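Local coordinates for protein IroE-like serine hydrolase (Shewanella oneidensis, PDB 3GFF) that probably hydrolyses ester bonds, as a serine hydrolase of the esterase D family with an alpha/beta-hydrolase fold that resembles IroE, at residues Glu24-Val29 and Met87-Pro92; Gln63-Ser66 and Gln72-Lys75; Leu182-Val187 and Ala224-Lys229. All coordinates share one frame; numbering follows the deposited sequence.

Contact 1 of 3, residues Glu24-Val29 and Met87-Pro92; sequences ETREYV and MRDYTP
A four-residue salt-bridge network joins strand 24-31, next to the edge of the main sheet of this alpha/beta-hydrolase fold, to the short helix 86-89: Glu24 and Arg26 meet Arg88 and Asp89. Only side chains span the gap, since the closest CA atoms, those of Arg26 and Asp89, are 12.1 Å apart. The firm link across it is the salt bridge from Arg88 NH2 to Glu24 OE2, 2.9 Å long with an N-H...O angle of 156°. The oxygen lies in the guanidinium plane of Arg88, yet the nitrogen stands above the carboxylate plane of Glu24, and the two flat groups are turned 42° from each other. Arg26 NE reaches the same Glu24 OE2 at 3.1 Å, from the opposite face of the carboxylate. The Arg88 chain bends at chi3 (64°), which brings its guanidinium back beside its neighbour Asp89. There NE and NH2 grip one atom side-on: Arg88 NE to Asp89 OD1 is 2.8 Å, and Arg88 NH2 to Asp89 OD1 is 2.9 Å along the syn lone pair. Arg26 points its guanidinium edge at Asp89 as well, but that pair is modelled too close for its length to carry weight. Thr84 OG1 also hydrogen-bonds Glu24 OE2, and Phe117 of helix 114-132 packs against Arg26 and Asp89. With two acids and two bases interleaved, the charges nominally balance; Glu24 OE2 takes one donor from each arginine, so its charge probably offsets the repulsion between the two guanidinium groups.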
# COMPACT_ATOMS: atom_id res chain seq x y z
N GLU A 24 -0.40 19.35 28.33
CA GLU A 24 0.70 19.45 27.37
C GLU A 24 0.19 19.93 26.03
O GLU A 24 -1.01 19.97 25.78
CB GLU A 24 1.41 18.08 27.19
CG GLU A 24 0.50 16.98 26.69
CD GLU A 24 1.13 15.57 26.69
OE1 GLU A 24 2.16 15.33 27.35
OE2 GLU A 24 0.54 14.67 26.05
N THR A 25 1.13 20.29 25.17
CA THR A 25 0.86 20.62 23.79
C THR A 25 0.78 19.30 23.05
O THR A 25 1.63 18.42 23.24
CB THR A 25 2.01 21.41 23.19
OG1 THR A 25 2.25 22.56 24.00
CG2 THR A 25 1.69 21.85 21.74
N ARG A 26 -0.25 19.16 22.23
CA ARG A 26 -0.44 18.00 21.41
C ARG A 26 -0.37 18.40 19.93
O ARG A 26 -1.02 19.34 19.52
CB ARG A 26 -1.77 17.30 21.74
CG ARG A 26 -1.71 16.31 22.89
CD ARG A 26 -0.58 15.32 22.62
NE ARG A 26 -0.70 14.06 23.33
CZ ARG A 26 -0.80 12.86 22.78
NH1 ARG A 26 -0.73 12.65 21.49
NH2 ARG A 26 -0.91 11.82 23.57
N GLU A 27 0.44 17.68 19.15
CA GLU A 27 0.57 17.91 17.72
C GLU A 27 -0.18 16.86 16.91
O GLU A 27 -0.37 15.70 17.33
CB GLU A 27 2.04 17.95 17.28
CG GLU A 27 2.76 19.17 17.81
CD GLU A 27 4.24 19.21 17.45
OE1 GLU A 27 4.86 18.16 17.18
OE2 GLU A 27 4.79 20.33 17.47
N TYR A 28 -0.65 17.31 15.76
CA TYR A 28 -1.36 16.45 14.85
C TYR A 28 -1.31 17.01 13.43
O TYR A 28 -1.01 18.18 13.22
CB TYR A 28 -2.80 16.22 15.32
CG TYR A 28 -3.72 17.41 15.31
CD1 TYR A 28 -3.80 18.25 16.40
CD2 TYR A 28 -4.53 17.67 14.22
CE1 TYR A 28 -4.67 19.31 16.42
CE2 TYR A 28 -5.40 18.72 14.23
CZ TYR A 28 -5.48 19.53 15.33
OH TYR A 28 -6.32 20.62 15.34
N VAL A 29 -1.61 16.15 12.46
CA VAL A 29 -1.61 16.49 11.05
C VAL A 29 -2.97 16.16 10.42
O VAL A 29 -3.61 15.19 10.80
CB VAL A 29 -0.49 15.73 10.27
CG1 VAL A 29 0.87 16.34 10.52
CG2 VAL A 29 -0.50 14.23 10.63
N MSE A 87 3.72 5.05 25.88
CA MSE A 87 3.39 4.01 26.84
C MSE A 87 2.31 4.49 27.81
O MSE A 87 1.57 3.70 28.34
CB MSE A 87 4.62 3.50 27.59
CG MSE A 87 5.54 2.57 26.76
SE MSE A 87 4.61 0.96 26.09
CE MSE A 87 4.23 0.28 27.84
N ARG A 88 2.22 5.78 28.01
CA ARG A 88 1.25 6.33 28.94
C ARG A 88 -0.11 6.34 28.30
O ARG A 88 -1.06 5.87 28.90
CB ARG A 88 1.64 7.74 29.36
CG ARG A 88 0.76 8.39 30.43
CD ARG A 88 1.01 9.90 30.43
NE ARG A 88 0.60 10.48 29.16
CZ ARG A 88 0.84 11.74 28.78
NH1 ARG A 88 1.49 12.58 29.57
NH2 ARG A 88 0.41 12.16 27.59
N ASP A 89 -0.19 6.83 27.06
CA ASP A 89 -1.45 7.06 26.37
C ASP A 89 -2.05 5.87 25.66
O ASP A 89 -3.24 5.87 25.42
CB ASP A 89 -1.28 8.16 25.34
CG ASP A 89 -0.88 9.49 25.95
OD1 ASP A 89 -1.21 9.75 27.13
OD2 ASP A 89 -0.24 10.30 25.23
N TYR A 90 -1.25 4.88 25.31
CA TYR A 90 -1.73 3.76 24.52
C TYR A 90 -2.03 2.52 25.33
O TYR A 90 -2.46 1.52 24.76
CB TYR A 90 -0.76 3.47 23.36
CG TYR A 90 -0.85 4.42 22.18
CD1 TYR A 90 -1.39 5.69 22.32
CD2 TYR A 90 -0.32 4.08 20.95
CE1 TYR A 90 -1.47 6.55 21.27
CE2 TYR A 90 -0.37 4.98 19.86
CZ TYR A 90 -0.93 6.21 20.04
OH TYR A 90 -0.99 7.15 19.01
N THR A 91 -1.80 2.58 26.65
CA THR A 91 -2.03 1.45 27.56
C THR A 91 -3.26 1.68 28.43
O THR A 91 -3.39 2.70 29.06
CB THR A 91 -0.77 1.11 28.39
OG1 THR A 91 -0.32 2.26 29.12
CG2 THR A 91 0.37 0.63 27.44
N PRO A 92 -4.21 0.73 28.40
CA PRO A 92 -5.44 0.87 29.16
C PRO A 92 -5.31 0.54 30.64
O PRO A 92 -6.10 1.05 31.46
CB PRO A 92 -6.38 -0.10 28.46
CG PRO A 92 -5.47 -1.17 27.87
CD PRO A 92 -4.17 -0.51 27.60

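Contact 2 of 3, residues Gln63-Ser66 and Gln72-Lys75; sequences QFLS and QIPK
Leu65 O, on helix 51-65, accepts two backbone hydrogen bonds from the loop that follows. Gln72 N approaches it at 2.8 Å, almost in line with the C=O bond (169° at the oxygen). Ile73 N binds the same Leu65 O at 3.0 Å, but from above the carbonyl plane, with a C=O...N angle of 135°. Two successive amides thus converge on one carbonyl, fixing the loop's return against Leu65. Beside this polar grip lies an apolar one. Leu65 CB touches Ile73 CG1 at 3.7 Å, and Ile73 CD1 continues along Leu65 toward its CD1. Ile73 CG1 sits between its own backbone N and carbonyl carbon (chi1 64°), a placement that turns the CG1-CD1 branch onto Leu65. Farther out on the same leucine, Leu65 CD2 meets Gln72 CB at 4.1 Å, the two side chains crossing at about a right angle. An alanine in place of Ile73 would remove that branch and would probably leave a gap beside Leu65 CB. Ser66 CB lies 3.2 Å from Ile73 O, while the hydroxyl of Ser66 turns back to Leu62 O in the preceding helical turn. Gln72 NE2 bonds to Met70 O, and its OE1 to Arg260. The 63-66 and 72-75 pairing closes a short connection between helix 51-65 and strand 77-81; helix 250-263 packs against it, with Tyr256, Ile259 and Arg260 on Leu65 and Phe263 on Pro74, and Thr246 of the second subunit touches Gln72.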
# COMPACT_ATOMS: atom_id res chain seq x y z
N GLN A 63 -5.60 8.26 0.29
CA GLN A 63 -5.85 9.18 -0.82
C GLN A 63 -5.78 8.42 -2.15
O GLN A 63 -6.53 8.71 -3.04
CB GLN A 63 -4.83 10.31 -0.80
CG GLN A 63 -5.01 11.32 0.36
CD GLN A 63 -5.98 12.47 0.04
OE1 GLN A 63 -6.08 12.95 -1.11
NE2 GLN A 63 -6.69 12.96 1.07
N PHE A 64 -4.85 7.48 -2.30
CA PHE A 64 -4.75 6.69 -3.53
C PHE A 64 -6.04 5.87 -3.75
O PHE A 64 -6.63 5.90 -4.81
CB PHE A 64 -3.52 5.76 -3.54
CG PHE A 64 -3.47 4.82 -4.73
CD1 PHE A 64 -2.88 5.20 -5.92
CD2 PHE A 64 -4.04 3.55 -4.64
CE1 PHE A 64 -2.85 4.36 -6.99
CE2 PHE A 64 -4.02 2.70 -5.71
CZ PHE A 64 -3.42 3.10 -6.90
N LEU A 65 -6.49 5.17 -2.72
CA LEU A 65 -7.70 4.35 -2.83
C LEU A 65 -8.99 5.12 -3.16
O LEU A 65 -9.98 4.50 -3.55
CB LEU A 65 -7.90 3.54 -1.54
CG LEU A 65 -7.00 2.33 -1.27
CD1 LEU A 65 -7.23 1.79 0.10
CD2 LEU A 65 -7.29 1.27 -2.27
N SER A 66 -8.99 6.45 -3.02
CA SER A 66 -10.20 7.25 -3.32
C SER A 66 -10.04 8.27 -4.43
O SER A 66 -10.83 9.20 -4.53
CB SER A 66 -10.67 7.98 -2.06
OG SER A 66 -9.62 8.76 -1.54
N GLN A 72 -12.09 3.35 -4.91
CA GLN A 72 -12.31 2.13 -4.18
C GLN A 72 -12.88 2.42 -2.81
O GLN A 72 -13.58 1.59 -2.22
CB GLN A 72 -11.00 1.35 -4.08
CG GLN A 72 -10.43 1.00 -5.46
CD GLN A 72 -11.34 0.09 -6.26
OE1 GLN A 72 -11.61 -1.04 -5.86
NE2 GLN A 72 -11.81 0.57 -7.40
N ILE A 73 -12.56 3.59 -2.26
CA ILE A 73 -13.17 3.98 -1.00
C ILE A 73 -13.63 5.41 -1.21
O ILE A 73 -13.21 6.05 -2.18
CB ILE A 73 -12.21 3.80 0.19
CG1 ILE A 73 -10.99 4.71 0.09
CG2 ILE A 73 -11.78 2.33 0.33
CD1 ILE A 73 -10.05 4.61 1.29
N PRO A 74 -14.52 5.93 -0.35
CA PRO A 74 -14.91 7.32 -0.51
C PRO A 74 -13.83 8.28 -0.00
O PRO A 74 -12.83 7.87 0.62
CB PRO A 74 -16.20 7.42 0.32
CG PRO A 74 -16.17 6.32 1.27
CD PRO A 74 -15.21 5.28 0.78
N LYS A 75 -14.04 9.56 -0.27
CA LYS A 75 -13.13 10.60 0.21
C LYS A 75 -13.26 10.74 1.73
O LYS A 75 -14.33 10.65 2.26
CB LYS A 75 -13.47 11.92 -0.48
CG LYS A 75 -13.27 11.93 -2.02
CD LYS A 75 -11.83 11.92 -2.36
CE LYS A 75 -11.55 12.17 -3.86
NZ LYS A 75 -12.03 11.09 -4.75

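Contact 3 of 3, residues Leu182-Val187 and Ala224-Lys229; sequences LLEERV and ADKLTK
Val187, on helix 178-189, meets Leu227, on helix 215-230, where these two helices of the alpha/beta-hydrolase fold pack side by side. From Val187 CB, which points toward the other helix, the side chain forks. Its CG2 branch, anti to the carbonyl carbon, runs against Leu227 CD2 at 3.5 Å, tighter than usual for two carbons. The CG1 branch, anti to the backbone N (chi1 163°), reaches the same methyl at a looser 4.0 Å, measured from Val187 CG1 to Leu227 CD2. One leucine methyl therefore faces both valine methyls, and the two side chains cross at about a right angle. The backbones are nearest here too, with the CA atoms of Val187 and Leu227 7.0 Å apart. Phe223 and Leu230, also on helix 215-230, extend the apolar patch around Val187; Leu227 packs in addition on Leu197 and Met199 of strand 195-201 and on Leu235 and Phe237 of strand 235-241, so the patch is continuous with the side chains of the central sheet.

A turn earlier on helix 178-189, Glu184 faces Lys226 through their aliphatic parts. Glu184 CG lies 3.9 Å from Lys226 CD, and Glu184 OE2 is 4.0 Å from Lys226 CE, again with the side chains crossing nearly at right angles. The lysine leaves its backbone extended and then bends at chi3 (-87°) and chi4, so that Lys226 NZ ends 5.2 Å from Glu184 OE2. That separation is too long for a salt bridge. No hydrogen bond joins the two segments: the contact is held by buried methyl packing at Val187 and Leu227, while the partly exposed acid and base probably add no more than a weak electrostatic attraction.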
# COMPACT_ATOMS: atom_id res chain seq x y z
N LEU A 182 -10.53 -8.46 30.69
CA LEU A 182 -11.47 -7.32 30.69
C LEU A 182 -12.13 -7.16 29.33
O LEU A 182 -13.33 -6.88 29.26
CB LEU A 182 -10.76 -6.01 31.05
CG LEU A 182 -10.59 -5.72 32.53
CD1 LEU A 182 -10.37 -6.98 33.35
CD2 LEU A 182 -9.49 -4.69 32.72
N LEU A 183 -11.36 -7.36 28.27
CA LEU A 183 -11.91 -7.29 26.90
C LEU A 183 -12.91 -8.40 26.62
O LEU A 183 -13.98 -8.15 26.05
CB LEU A 183 -10.82 -7.37 25.83
CG LEU A 183 -10.21 -6.14 25.24
CD1 LEU A 183 -9.35 -6.62 24.08
CD2 LEU A 183 -11.28 -5.19 24.76
N GLU A 184 -12.54 -9.63 26.98
CA GLU A 184 -13.40 -10.78 26.81
C GLU A 184 -14.73 -10.57 27.56
O GLU A 184 -15.78 -10.94 27.06
CB GLU A 184 -12.69 -12.02 27.35
CG GLU A 184 -11.52 -12.51 26.49
CD GLU A 184 -10.73 -13.62 27.17
OE1 GLU A 184 -10.87 -13.81 28.39
OE2 GLU A 184 -9.95 -14.29 26.49
N GLU A 185 -14.66 -10.02 28.78
CA GLU A 185 -15.85 -9.72 29.57
C GLU A 185 -16.78 -8.78 28.79
O GLU A 185 -17.99 -8.96 28.78
CB GLU A 185 -15.45 -9.11 30.90
CG GLU A 185 -14.80 -10.13 31.80
CD GLU A 185 -14.44 -9.65 33.20
OE1 GLU A 185 -14.66 -8.46 33.57
OE2 GLU A 185 -13.94 -10.53 33.94
N ARG A 186 -16.21 -7.82 28.09
CA ARG A 186 -17.00 -6.88 27.31
C ARG A 186 -17.71 -7.57 26.14
O ARG A 186 -18.87 -7.26 25.86
CB ARG A 186 -16.14 -5.73 26.80
CG ARG A 186 -16.92 -4.70 26.00
CD ARG A 186 -17.91 -3.97 26.81
NE ARG A 186 -18.82 -3.13 26.00
CZ ARG A 186 -19.98 -3.54 25.50
NH1 ARG A 186 -20.36 -4.79 25.68
NH2 ARG A 186 -20.78 -2.70 24.81
N VAL A 187 -16.99 -8.46 25.45
CA VAL A 187 -17.50 -9.27 24.32
C VAL A 187 -18.73 -10.12 24.74
O VAL A 187 -19.80 -10.02 24.13
CB VAL A 187 -16.34 -10.15 23.74
CG1 VAL A 187 -16.84 -11.30 22.87
CG2 VAL A 187 -15.36 -9.30 23.00
N ALA A 224 -9.97 -13.30 18.18
CA ALA A 224 -10.73 -13.24 16.93
C ALA A 224 -11.69 -14.44 16.86
O ALA A 224 -12.88 -14.26 16.56
CB ALA A 224 -9.77 -13.25 15.67
N ASP A 225 -11.16 -15.64 17.13
CA ASP A 225 -11.97 -16.87 17.19
C ASP A 225 -13.08 -16.71 18.21
O ASP A 225 -14.20 -17.11 17.95
CB ASP A 225 -11.13 -18.12 17.52
CG ASP A 225 -10.35 -18.65 16.31
OD1 ASP A 225 -10.48 -18.07 15.20
OD2 ASP A 225 -9.59 -19.66 16.47
N LYS A 226 -12.77 -16.09 19.35
CA LYS A 226 -13.79 -15.86 20.38
C LYS A 226 -14.85 -14.89 19.89
O LYS A 226 -16.04 -15.14 20.07
CB LYS A 226 -13.18 -15.41 21.71
CG LYS A 226 -14.20 -15.15 22.81
CD LYS A 226 -13.55 -14.80 24.14
CE LYS A 226 -13.22 -16.01 24.92
NZ LYS A 226 -14.49 -16.59 25.48
N LEU A 227 -14.44 -13.80 19.25
CA LEU A 227 -15.39 -12.84 18.69
C LEU A 227 -16.31 -13.49 17.62
O LEU A 227 -17.51 -13.22 17.55
CB LEU A 227 -14.67 -11.63 18.10
CG LEU A 227 -14.20 -10.50 19.03
CD1 LEU A 227 -13.26 -9.65 18.32
CD2 LEU A 227 -15.37 -9.66 19.53
N THR A 228 -15.72 -14.35 16.79
CA THR A 228 -16.45 -15.02 15.72
C THR A 228 -17.47 -15.99 16.28
O THR A 228 -18.64 -15.94 15.90
CB THR A 228 -15.47 -15.79 14.76
OG1 THR A 228 -14.55 -14.86 14.17
CG2 THR A 228 -16.25 -16.54 13.66
N LYS A 229 -17.02 -16.85 17.20
CA LYS A 229 -17.86 -17.85 17.81
C LYS A 229 -18.98 -17.21 18.65
O LYS A 229 -20.15 -17.61 18.53
CB LYS A 229 -17.03 -18.79 18.70
CG LYS A 229 -17.74 -20.12 18.95
CD LYS A 229 -17.26 -20.88 20.18
CE LYS A 229 -17.83 -20.25 21.46
NZ LYS A 229 -17.49 -21.05 22.67

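How the contacts relate
Contact 2 is nested in the chain loop that contact 1 closes, whereas contact 3 opens after both; none touches another. Centres of contacts 1 and 2 are about 27 Å apart, as are those of contacts 1 and 3, with nearest atoms about 10 Å and about 7 Å apart respectively. Contacts 2 and 3 lie on opposite sides of the chain's centre, about 31 Å between centres and about 22 Å between nearest atoms. Ser145, His247 and Asp169 probably form the catalytic triad. Contact 1 comes near it through Met87 and Tyr90, which touch Phe146, the residue after Ser145; at contact 2, Gln72 packs on Thr246 of the second subunit, the residue before that subunit's His247.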